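Local coordinates for DUF3298 domain-containing protein (Pseudomonas aeruginosa, PDB 4E72), which is of unknown function but belongs to the DUF3298 family and is probably made as a lipoprotein precursor with a signal peptide, at residues D7-T11 and F38-L44; V99-S105 and G117-Y123; Q148-H153 and L206-R212. The contacts are given in a common frame with arbitrary orientation. Where two conformers were deposited one is given. Residue numbers count along the deposited sequence, not the author numbering.

Contact 1 (D7-T11 and F38-L44); sequences DPLPT and FPDEPQL
Leu9 is the centre of this loop-to-loop packing, with 86 Å² covered, followed by Phe38 with 61 Å². The segment 7-11 is extended (phi/psi near -70/150 at Pro8 and Pro10) and leads into strand 12-19. The segment 38-44 leaves strand 30-37 and turns at Pro39 and Asp40, both with helical backbone angles. A type I beta turn from Glu41 to Leu44 follows, closed by Leu44 N to Glu41 O at 3.2 Å, and delivers the chain to helix 44-54. The two loops close over the end of the large sheet, Leu9 touching Val99 and Phe38 touching Val91 and Ile101. CA atoms are 4.8 Å apart at Thr11-Phe38 but 6.9 Å at Leu9-Asp40, so the two chains diverge away from the strands. Leu9, in the mt rotamer, places CD1 3.9 Å from Phe38 CD2, 3.8 Å from Glu41 CB and 4.3 Å from Leu44 CD1, while Leu9 CD2 lies 3.8 Å from Asp40 CB. Phe38 (chi1 m, chi2 89°) turns one ring face to Thr11 OG1, which hydrogen-bonds Lys37 O. The direct contacts are mainly van der Waals packing round Leu9, and water 1 links the backbones, donating to Pro10 O (2.6 Å) and accepting from Asp40 N (2.8 Å).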
loop_
_atom_site.group_PDB
_atom_site.type_symbol
_atom_site.label_atom_id
_atom_site.label_comp_id
_atom_site.label_asym_id
_atom_site.label_seq_id
_atom_site.Cartn_x
_atom_site.Cartn_y
_atom_site.Cartn_z
ATOM N N ASP A 7 4.775 13.025 19.040
ATOM C CA ASP A 7 6.123 12.504 18.848
ATOM C C ASP A 7 6.037 11.316 17.908
ATOM O O ASP A 7 5.073 10.558 18.022
ATOM C CB ASP A 7 6.758 12.086 20.181
ATOM C CG ASP A 7 6.925 13.212 21.169
ATOM O OD1 ASP A 7 7.659 14.178 20.852
ATOM O OD2 ASP A 7 6.364 13.110 22.280
ATOM N N PRO A 8 7.016 11.102 16.994
ATOM C CA PRO A 8 6.944 9.923 16.122
ATOM C C PRO A 8 7.257 8.636 16.878
ATOM O O PRO A 8 8.052 8.651 17.822
ATOM C CB PRO A 8 8.007 10.210 15.058
ATOM C CG PRO A 8 8.997 11.069 15.740
ATOM C CD PRO A 8 8.232 11.902 16.721
ATOM N N LEU A 9 6.630 7.522 16.464
ATOM C CA LEU A 9 6.902 6.223 17.073
ATOM C C LEU A 9 8.253 5.701 16.608
ATOM O O LEU A 9 8.443 5.570 15.394
ATOM C CB LEU A 9 5.834 5.178 16.722
ATOM C CG LEU A 9 4.479 5.204 17.388
ATOM C CD1 LEU A 9 3.583 4.161 16.755
ATOM C CD2 LEU A 9 4.569 4.954 18.887
ATOM N N PRO A 10 9.198 5.375 17.521
ATOM C CA PRO A 10 10.449 4.743 17.071
ATOM C C PRO A 10 10.141 3.333 16.552
ATOM O O PRO A 10 9.169 2.706 16.990
ATOM C CB PRO A 10 11.323 4.710 18.330
ATOM C CG PRO A 10 10.548 5.417 19.401
ATOM C CD PRO A 10 9.123 5.423 18.994
ATOM N N THR A 11 10.925 2.846 15.597
ATOM C CA THR A 11 10.661 1.528 15.019
ATOM C C THR A 11 11.943 0.692 14.777
ATOM O O THR A 11 13.024 1.245 14.545
ATOM C CB THR A 11 9.845 1.678 13.728
ATOM O OG1 THR A 11 9.682 0.386 13.159
ATOM C CG2 THR A 11 10.486 2.632 12.710
ATOM N N PHE A 38 7.180 -2.099 16.348
ATOM C CA PHE A 38 6.988 -0.847 17.071
ATOM C C PHE A 38 7.067 -1.140 18.584
ATOM O O PHE A 38 6.123 -1.705 19.152
ATOM C CB PHE A 38 5.658 -0.172 16.671
ATOM C CG PHE A 38 5.556 0.290 15.228
ATOM C CD1 PHE A 38 5.073 -0.561 14.236
ATOM C CD2 PHE A 38 5.885 1.595 14.872
ATOM C CE1 PHE A 38 4.942 -0.123 12.915
ATOM C CE2 PHE A 38 5.762 2.030 13.542
ATOM C CZ PHE A 38 5.287 1.170 12.578
ATOM N N PRO A 39 8.210 -0.819 19.244
ATOM C CA PRO A 39 8.340 -1.127 20.684
ATOM C C PRO A 39 7.278 -0.452 21.577
ATOM O O PRO A 39 6.817 -1.082 22.532
ATOM C CB PRO A 39 9.746 -0.616 21.027
ATOM C CG PRO A 39 10.478 -0.578 19.730
ATOM C CD PRO A 39 9.448 -0.203 18.714
ATOM N N ASP A 40 6.877 0.802 21.253
ATOM C CA ASP A 40 5.898 1.587 22.015
ATOM C C ASP A 40 4.443 1.232 21.672
ATOM O O ASP A 40 3.580 1.400 22.535
ATOM C CB ASP A 40 6.127 3.085 21.802
ATOM C CG ASP A 40 7.468 3.573 22.319
ATOM O OD1 ASP A 40 8.484 3.377 21.615
ATOM O OD2 ASP A 40 7.501 4.158 23.425
ATOM N N GLU A 41 4.168 0.741 20.440
ATOM C CA GLU A 41 2.828 0.338 19.989
ATOM C C GLU A 41 2.866 -1.147 19.512
ATOM O O GLU A 41 2.792 -1.399 18.314
ATOM C CB GLU A 41 2.337 1.289 18.874
ATOM C CG GLU A 41 0.833 1.311 18.663
ATOM C CD GLU A 41 -0.005 2.067 19.680
ATOM O OE1 GLU A 41 0.549 2.908 20.426
ATOM O OE2 GLU A 41 -1.238 1.850 19.693
ATOM N N PRO A 42 2.971 -2.144 20.433
ATOM C CA PRO A 42 3.077 -3.554 19.997
ATOM C C PRO A 42 1.852 -4.112 19.259
ATOM O O PRO A 42 1.988 -5.154 18.615
ATOM C CB PRO A 42 3.305 -4.316 21.301
ATOM C CG PRO A 42 2.748 -3.418 22.371
ATOM C CD PRO A 42 3.055 -2.035 21.908
ATOM N N GLN A 43 0.681 -3.423 19.313
ATOM C CA GLN A 43 -0.538 -3.844 18.587
ATOM C C GLN A 43 -0.336 -3.762 17.079
ATOM O O GLN A 43 -0.994 -4.483 16.344
ATOM C CB GLN A 43 -1.761 -2.984 18.961
ATOM C CG GLN A 43 -2.041 -2.870 20.448
ATOM C CD GLN A 43 -1.945 -1.435 20.860
ATOM O OE1 GLN A 43 -2.946 -0.717 20.897
ATOM N NE2 GLN A 43 -0.727 -0.970 21.117
ATOM N N LEU A 44 0.550 -2.859 16.623
ATOM C CA LEU A 44 0.839 -2.653 15.203
ATOM C C LEU A 44 1.627 -3.806 14.583
ATOM O O LEU A 44 1.461 -4.063 13.387
ATOM C CB LEU A 44 1.614 -1.344 14.994
ATOM C CG LEU A 44 0.846 -0.160 14.397
ATOM C CD1 LEU A 44 1.727 1.078 14.348
ATOM C CD2 LEU A 44 0.335 -0.471 12.994
HETATM O O HOH W 1 7.633 2.385 19.015
#

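Contact 2 (V99-S105 and G117-Y123); sequences VIIELSS and GRGFINY
Strands 99-105 and 117-123 run antiparallel, their axes 4.5 Å apart at closest approach and 161° between directions, as neighbours in a beta hairpin. Val99 pairs with Tyr123, Ile101 with Ile121, Leu103 with Gly119 and Ser105 with Gly117 as hydrogen-bonded pairs, each with two N-to-O bonds of 2.8-3.0 Å; the CA-CA distance falls from 5.0 Å at Val99-Tyr123 to 4.7 Å at Leu103-Gly119. Between them lie the non-hydrogen-bonded pairs Ile100-Asn122, Glu102-Phe120 and Ser104-Arg118. On the face with Ile101, Leu103 CD2 meets Ile121 CD1 at 3.9 Å, all three residues being mt. Gly119 leaves room for Leu103, since a CB there would be tight against Leu103 CD1. On the other face, Glu102 CG packs 3.7 Å from Phe120 CE1, and Arg118 NH1 donates a hydrogen bond to O of the preceding Gly117 (3.0 Å), within its own strand. Glu102 forms a salt bridge with Arg92. Helix 44-54 covers Ile101, Ile121 and Tyr123, whereas strand 179-181 packs on Ile100, Phe120 and Asn122; strand 84-95 flanks 99-105 within the sheet.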
loop_
_atom_site.group_PDB
_atom_site.type_symbol
_atom_site.label_atom_id
_atom_site.label_comp_id
_atom_site.label_asym_id
_atom_site.label_seq_id
_atom_site.Cartn_x
_atom_site.Cartn_y
_atom_site.Cartn_z
ATOM N N VAL A 99 -0.024 6.921 11.871
ATOM C CA VAL A 99 1.136 6.209 11.299
ATOM C C VAL A 99 0.701 5.724 9.925
ATOM O O VAL A 99 -0.271 4.986 9.839
ATOM C CB VAL A 99 1.717 5.052 12.168
ATOM C CG1 VAL A 99 3.057 4.565 11.606
ATOM C CG2 VAL A 99 1.882 5.473 13.615
ATOM N N ILE A 100 1.350 6.199 8.854
ATOM C CA ILE A 100 0.996 5.772 7.499
ATOM C C ILE A 100 2.052 4.776 7.048
ATOM O O ILE A 100 3.196 5.147 6.858
ATOM C CB ILE A 100 0.781 6.921 6.470
ATOM C CG1 ILE A 100 -0.023 8.122 7.014
ATOM C CG2 ILE A 100 0.256 6.379 5.108
ATOM C CD1 ILE A 100 -1.386 7.878 7.688
ATOM N N ILE A 101 1.679 3.506 6.979
ATOM C CA ILE A 101 2.555 2.411 6.579
ATOM C C ILE A 101 2.267 2.074 5.132
ATOM O O ILE A 101 1.108 1.845 4.780
ATOM C CB ILE A 101 2.401 1.167 7.510
ATOM C CG1 ILE A 101 2.838 1.524 8.962
ATOM C CG2 ILE A 101 3.230 -0.026 6.976
ATOM C CD1 ILE A 101 2.327 0.610 10.017
ATOM N N GLU A 102 3.320 2.076 4.296
ATOM C CA GLU A 102 3.227 1.687 2.886
ATOM C C GLU A 102 3.741 0.258 2.723
ATOM O O GLU A 102 4.818 -0.086 3.239
ATOM C CB GLU A 102 3.981 2.651 1.961
ATOM C CG GLU A 102 3.449 2.550 0.538
ATOM C CD GLU A 102 4.025 3.447 -0.542
ATOM O OE1 GLU A 102 4.397 4.608 -0.250
ATOM O OE2 GLU A 102 4.033 2.998 -1.711
ATOM N N LEU A 103 2.955 -0.567 2.002
ATOM C CA LEU A 103 3.227 -1.982 1.749
ATOM C C LEU A 103 3.568 -2.247 0.293
ATOM O O LEU A 103 2.901 -1.723 -0.594
ATOM C CB LEU A 103 1.997 -2.824 2.134
ATOM C CG LEU A 103 1.344 -2.503 3.489
ATOM C CD1 LEU A 103 -0.095 -2.892 3.481
ATOM C CD2 LEU A 103 2.091 -3.172 4.645
ATOM N N SER A 104 4.609 -3.071 0.054
ATOM C CA SER A 104 5.095 -3.475 -1.275
ATOM C C SER A 104 5.290 -4.954 -1.322
ATOM O O SER A 104 5.795 -5.553 -0.368
ATOM C CB SER A 104 6.438 -2.821 -1.614
ATOM O OG SER A 104 6.412 -1.417 -1.467
ATOM N N SER A 105 4.973 -5.526 -2.462
ATOM C CA SER A 105 5.187 -6.931 -2.742
ATOM C C SER A 105 5.627 -7.082 -4.186
ATOM O O SER A 105 5.276 -6.256 -5.041
ATOM C CB SER A 105 3.929 -7.751 -2.459
ATOM O OG SER A 105 2.860 -7.372 -3.307
ATOM N N GLY A 117 2.552 -5.636 -6.000
ATOM C CA GLY A 117 1.430 -5.261 -5.151
ATOM C C GLY A 117 1.793 -4.057 -4.299
ATOM O O GLY A 117 2.960 -3.866 -3.945
ATOM N N ARG A 118 0.799 -3.231 -3.971
ATOM C CA ARG A 118 0.956 -2.044 -3.101
ATOM C C ARG A 118 -0.213 -1.995 -2.184
ATOM O O ARG A 118 -1.249 -2.547 -2.515
ATOM C CB ARG A 118 1.087 -0.707 -3.879
ATOM C CG ARG A 118 2.355 -0.535 -4.688
ATOM C CD ARG A 118 3.614 -0.333 -3.864
ATOM N NE ARG A 118 4.775 -0.084 -4.722
ATOM C CZ ARG A 118 5.457 -1.015 -5.393
ATOM N NH1 ARG A 118 5.114 -2.299 -5.303
ATOM N NH2 ARG A 118 6.477 -0.670 -6.168
ATOM N N GLY A 119 -0.042 -1.351 -1.037
ATOM C CA GLY A 119 -1.087 -1.195 -0.028
ATOM C C GLY A 119 -0.740 -0.139 1.008
ATOM O O GLY A 119 0.412 0.316 1.110
ATOM N N PHE A 120 -1.746 0.275 1.765
ATOM C CA PHE A 120 -1.542 1.239 2.852
ATOM C C PHE A 120 -2.143 0.713 4.141
ATOM O O PHE A 120 -3.109 -0.058 4.119
ATOM C CB PHE A 120 -2.179 2.607 2.533
ATOM C CG PHE A 120 -1.534 3.429 1.450
ATOM C CD1 PHE A 120 -0.185 3.784 1.527
ATOM C CD2 PHE A 120 -2.293 3.951 0.409
ATOM C CE1 PHE A 120 0.405 4.581 0.537
ATOM C CE2 PHE A 120 -1.707 4.762 -0.570
ATOM C CZ PHE A 120 -0.358 5.059 -0.510
ATOM N N ILE A 121 -1.575 1.147 5.255
ATOM C CA ILE A 121 -2.124 1.001 6.598
ATOM C C ILE A 121 -2.212 2.436 7.140
ATOM O O ILE A 121 -1.215 3.157 7.128
ATOM C CB ILE A 121 -1.332 0.066 7.548
ATOM C CG1 ILE A 121 -1.134 -1.354 6.964
ATOM C CG2 ILE A 121 -1.989 0.044 8.959
ATOM C CD1 ILE A 121 -0.108 -2.237 7.746
ATOM N N ASN A 122 -3.395 2.860 7.559
ATOM C CA ASN A 122 -3.605 4.161 8.205
ATOM C C ASN A 122 -3.929 3.876 9.672
ATOM O O ASN A 122 -5.057 3.561 10.003
ATOM C CB ASN A 122 -4.706 4.976 7.524
ATOM C CG ASN A 122 -4.378 5.363 6.124
ATOM O OD1 ASN A 122 -3.823 6.441 5.884
ATOM N ND2 ASN A 122 -4.692 4.476 5.170
ATOM N N TYR A 123 -2.917 3.873 10.519
ATOM C CA TYR A 123 -3.092 3.561 11.928
ATOM C C TYR A 123 -3.217 4.821 12.785
ATOM O O TYR A 123 -2.283 5.622 12.853
ATOM C CB TYR A 123 -1.922 2.696 12.418
ATOM C CG TYR A 123 -2.143 2.162 13.812
ATOM C CD1 TYR A 123 -2.911 1.019 14.028
ATOM C CD2 TYR A 123 -1.568 2.783 14.917
ATOM C CE1 TYR A 123 -3.130 0.528 15.313
ATOM C CE2 TYR A 123 -1.793 2.308 16.213
ATOM C CZ TYR A 123 -2.577 1.182 16.403
ATOM O OH TYR A 123 -2.768 0.671 17.660
#

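Contact 3 (Q148-H153 and L206-R212); sequences QAELAH and LKIPYPR
A helix packed on the edge strand of a small antiparallel sheet defines this contact: helix 142-159 lies against strand 205-208, which pairs with strand 187-190, inside the DUF3298 family region. The helical segment 148-153 and strand 206-208 have axes 7.3 Å apart at closest approach, with 127° between their directions. Beyond Pro209 the chain turns into a 3-10 segment at 210-212, where Arg212 N bonds Pro209 O at 3.0 Å. Gln148, with chi1 and chi2 both m, sets CB 3.9 Å from Ile208 CG2 and turns its amide to Arg212. One turn of helix is closed by Ala152 N to Gln148 O at 3.1 Å. Ala149 comes next, its CB 4.1 Å from Ile208 CD1 and its O 3.6 Å from Leu206 CD2; its methyl also touches Leu189 of the central strand and Phe174. Leu151 (tp) leaves the helix sideways, but its end comes nearer and CD2 lies 3.7 Å from Arg212 CD. Ala152 makes the closest backbone approach, with its CA 5.6 Å from that of Ile208. Its small CB fits 3.4 Å from Lys207 O and 3.8 Å from Ile208 CG1. Water 2 bridges the backbones, donating to Ala152 O (2.7 Å) and accepting from Lys207 N (2.8 Å). At His153, CB lies 3.9 Å from Leu206 CD2, and the imidazole meets the Phe174 ring. Leu206 and Ile208 thus both face the helix, whereas the intervening Lys207 points away and forms a salt bridge with Glu205. The polar margin is slight: Arg212 NE donates a weak hydrogen bond to Gln148 OE1 at 3.4 Å.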
loop_
_atom_site.group_PDB
_atom_site.type_symbol
_atom_site.label_atom_id
_atom_site.label_comp_id
_atom_site.label_asym_id
_atom_site.label_seq_id
_atom_site.Cartn_x
_atom_site.Cartn_y
_atom_site.Cartn_z
ATOM N N GLN A 148 -14.467 13.737 -6.048
ATOM C CA GLN A 148 -13.228 14.516 -5.883
ATOM C C GLN A 148 -12.024 13.746 -6.411
ATOM O O GLN A 148 -11.075 14.352 -6.907
ATOM C CB GLN A 148 -12.994 14.924 -4.416
ATOM C CG GLN A 148 -14.103 15.812 -3.823
ATOM C CD GLN A 148 -14.448 16.992 -4.696
ATOM O OE1 GLN A 148 -13.605 17.841 -4.981
ATOM N NE2 GLN A 148 -15.684 17.039 -5.185
ATOM N N ALA A 149 -12.068 12.414 -6.312
ATOM C CA ALA A 149 -11.048 11.493 -6.826
ATOM C C ALA A 149 -11.003 11.593 -8.350
ATOM O O ALA A 149 -9.917 11.584 -8.921
ATOM C CB ALA A 149 -11.368 10.070 -6.392
ATOM N N GLU A 150 -12.200 11.725 -8.998
ATOM C CA GLU A 150 -12.377 11.910 -10.450
ATOM C C GLU A 150 -11.651 13.201 -10.905
ATOM O O GLU A 150 -11.014 13.216 -11.953
ATOM C CB GLU A 150 -13.878 11.999 -10.801
ATOM C CG GLU A 150 -14.608 10.673 -10.899
ATOM C CD GLU A 150 -16.126 10.685 -10.787
ATOM O OE1 GLU A 150 -16.785 11.409 -11.569
ATOM O OE2 GLU A 150 -16.658 9.909 -9.959
ATOM N N LEU A 151 -11.757 14.271 -10.107
ATOM C CA LEU A 151 -11.109 15.557 -10.383
ATOM C C LEU A 151 -9.576 15.396 -10.284
ATOM O O LEU A 151 -8.855 15.882 -11.164
ATOM C CB LEU A 151 -11.648 16.646 -9.415
ATOM C CG LEU A 151 -11.008 18.051 -9.465
ATOM C CD1 LEU A 151 -11.160 18.716 -10.845
ATOM C CD2 LEU A 151 -11.556 18.924 -8.350
ATOM N N ALA A 152 -9.097 14.665 -9.247
ATOM C CA ALA A 152 -7.681 14.340 -9.031
ATOM C C ALA A 152 -7.129 13.461 -10.182
ATOM O O ALA A 152 -5.944 13.548 -10.508
ATOM C CB ALA A 152 -7.508 13.634 -7.695
ATOM N N HIS A 153 -8.008 12.647 -10.814
ATOM C CA HIS A 153 -7.666 11.854 -11.980
ATOM C C HIS A 153 -7.391 12.794 -13.157
ATOM O O HIS A 153 -6.383 12.627 -13.860
ATOM C CB HIS A 153 -8.773 10.843 -12.318
ATOM C CG HIS A 153 -8.424 9.924 -13.464
ATOM N ND1 HIS A 153 -9.126 9.956 -14.658
ATOM C CD2 HIS A 153 -7.429 9.011 -13.574
ATOM C CE1 HIS A 153 -8.559 9.053 -15.440
ATOM N NE2 HIS A 153 -7.533 8.461 -14.836
ATOM N N LEU A 206 -2.753 9.562 -7.171
ATOM C CA LEU A 206 -3.688 10.673 -7.292
ATOM C C LEU A 206 -3.660 11.452 -5.995
ATOM O O LEU A 206 -3.556 10.835 -4.918
ATOM C CB LEU A 206 -5.105 10.152 -7.590
ATOM C CG LEU A 206 -5.585 10.168 -9.051
ATOM C CD1 LEU A 206 -4.650 9.399 -9.978
ATOM C CD2 LEU A 206 -6.977 9.597 -9.147
ATOM N N LYS A 207 -3.738 12.787 -6.081
ATOM C CA LYS A 207 -3.719 13.616 -4.884
ATOM C C LYS A 207 -4.964 14.466 -4.807
ATOM O O LYS A 207 -5.221 15.276 -5.715
ATOM C CB LYS A 207 -2.461 14.516 -4.832
ATOM C CG LYS A 207 -1.135 13.810 -5.084
ATOM C CD LYS A 207 -0.604 13.073 -3.870
ATOM C CE LYS A 207 0.636 12.285 -4.236
ATOM N NZ LYS A 207 1.261 11.646 -3.051
ATOM N N ILE A 208 -5.743 14.294 -3.726
ATOM C CA ILE A 208 -6.909 15.145 -3.507
ATOM C C ILE A 208 -6.536 16.152 -2.446
ATOM O O ILE A 208 -6.268 15.749 -1.312
ATOM C CB ILE A 208 -8.241 14.448 -3.153
ATOM C CG1 ILE A 208 -8.592 13.294 -4.117
ATOM C CG2 ILE A 208 -9.376 15.488 -3.072
ATOM C CD1 ILE A 208 -9.455 12.218 -3.451
ATOM N N PRO A 209 -6.533 17.463 -2.775
ATOM C CA PRO A 209 -6.259 18.476 -1.736
ATOM C C PRO A 209 -7.306 18.438 -0.625
ATOM O O PRO A 209 -8.497 18.361 -0.924
ATOM C CB PRO A 209 -6.304 19.809 -2.511
ATOM C CG PRO A 209 -6.116 19.434 -3.965
ATOM C CD PRO A 209 -6.818 18.103 -4.081
ATOM N N TYR A 210 -6.878 18.544 0.652
ATOM C CA TYR A 210 -7.825 18.581 1.796
ATOM C C TYR A 210 -8.939 19.669 1.676
ATOM O O TYR A 210 -10.066 19.342 2.033
ATOM C CB TYR A 210 -7.092 18.716 3.143
ATOM C CG TYR A 210 -6.466 17.401 3.563
ATOM C CD1 TYR A 210 -7.211 16.431 4.229
ATOM C CD2 TYR A 210 -5.160 17.086 3.210
ATOM C CE1 TYR A 210 -6.641 15.217 4.613
ATOM C CE2 TYR A 210 -4.583 15.874 3.583
ATOM C CZ TYR A 210 -5.325 14.939 4.279
ATOM O OH TYR A 210 -4.755 13.716 4.584
ATOM N N PRO A 211 -8.747 20.881 1.080
ATOM C CA PRO A 211 -9.888 21.819 0.980
ATOM C C PRO A 211 -11.006 21.326 0.052
ATOM O O PRO A 211 -12.127 21.832 0.150
ATOM C CB PRO A 211 -9.255 23.116 0.458
ATOM C CG PRO A 211 -7.804 22.996 0.786
ATOM C CD PRO A 211 -7.505 21.526 0.600
ATOM N N ARG A 212 -10.727 20.322 -0.814
ATOM C CA ARG A 212 -11.748 19.722 -1.682
ATOM C C ARG A 212 -12.543 18.667 -0.899
ATOM O O ARG A 212 -13.546 18.143 -1.406
ATOM C CB ARG A 212 -11.113 19.084 -2.955
ATOM C CG ARG A 212 -10.465 20.109 -3.892
ATOM C CD ARG A 212 -11.350 20.586 -5.039
ATOM N NE ARG A 212 -12.682 21.052 -4.643
ATOM C CZ ARG A 212 -12.956 22.262 -4.162
ATOM N NH1 ARG A 212 -11.985 23.147 -3.974
ATOM N NH2 ARG A 212 -14.202 22.589 -3.850
HETATM O O HOH W 2 -4.003 13.896 -8.682
#

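Contacts 1 and 2 belong to one continuous region of the fold, although their centres are 16 Å apart. Tyr123, at the end of the hairpin segment, probably hydrogen-bonds through OH to Glu41 OE2 at 2.8 Å, and Leu44 CD2 lies 3.7 Å from both Tyr123 CG and Ile101 CD1. Thus the loop before helix 44-54 joins the large sheet directly. Contact 3 stands apart in the small three-stranded sheet and its helix: its centre is 20 Å from that of contact 2 and 31 Å from that of contact 1, with nearest atoms about 7 and 17 Å away. Strand 179-181, which packs on contact 2, belongs to the same small sheet as contact 3 and so connects the two regions.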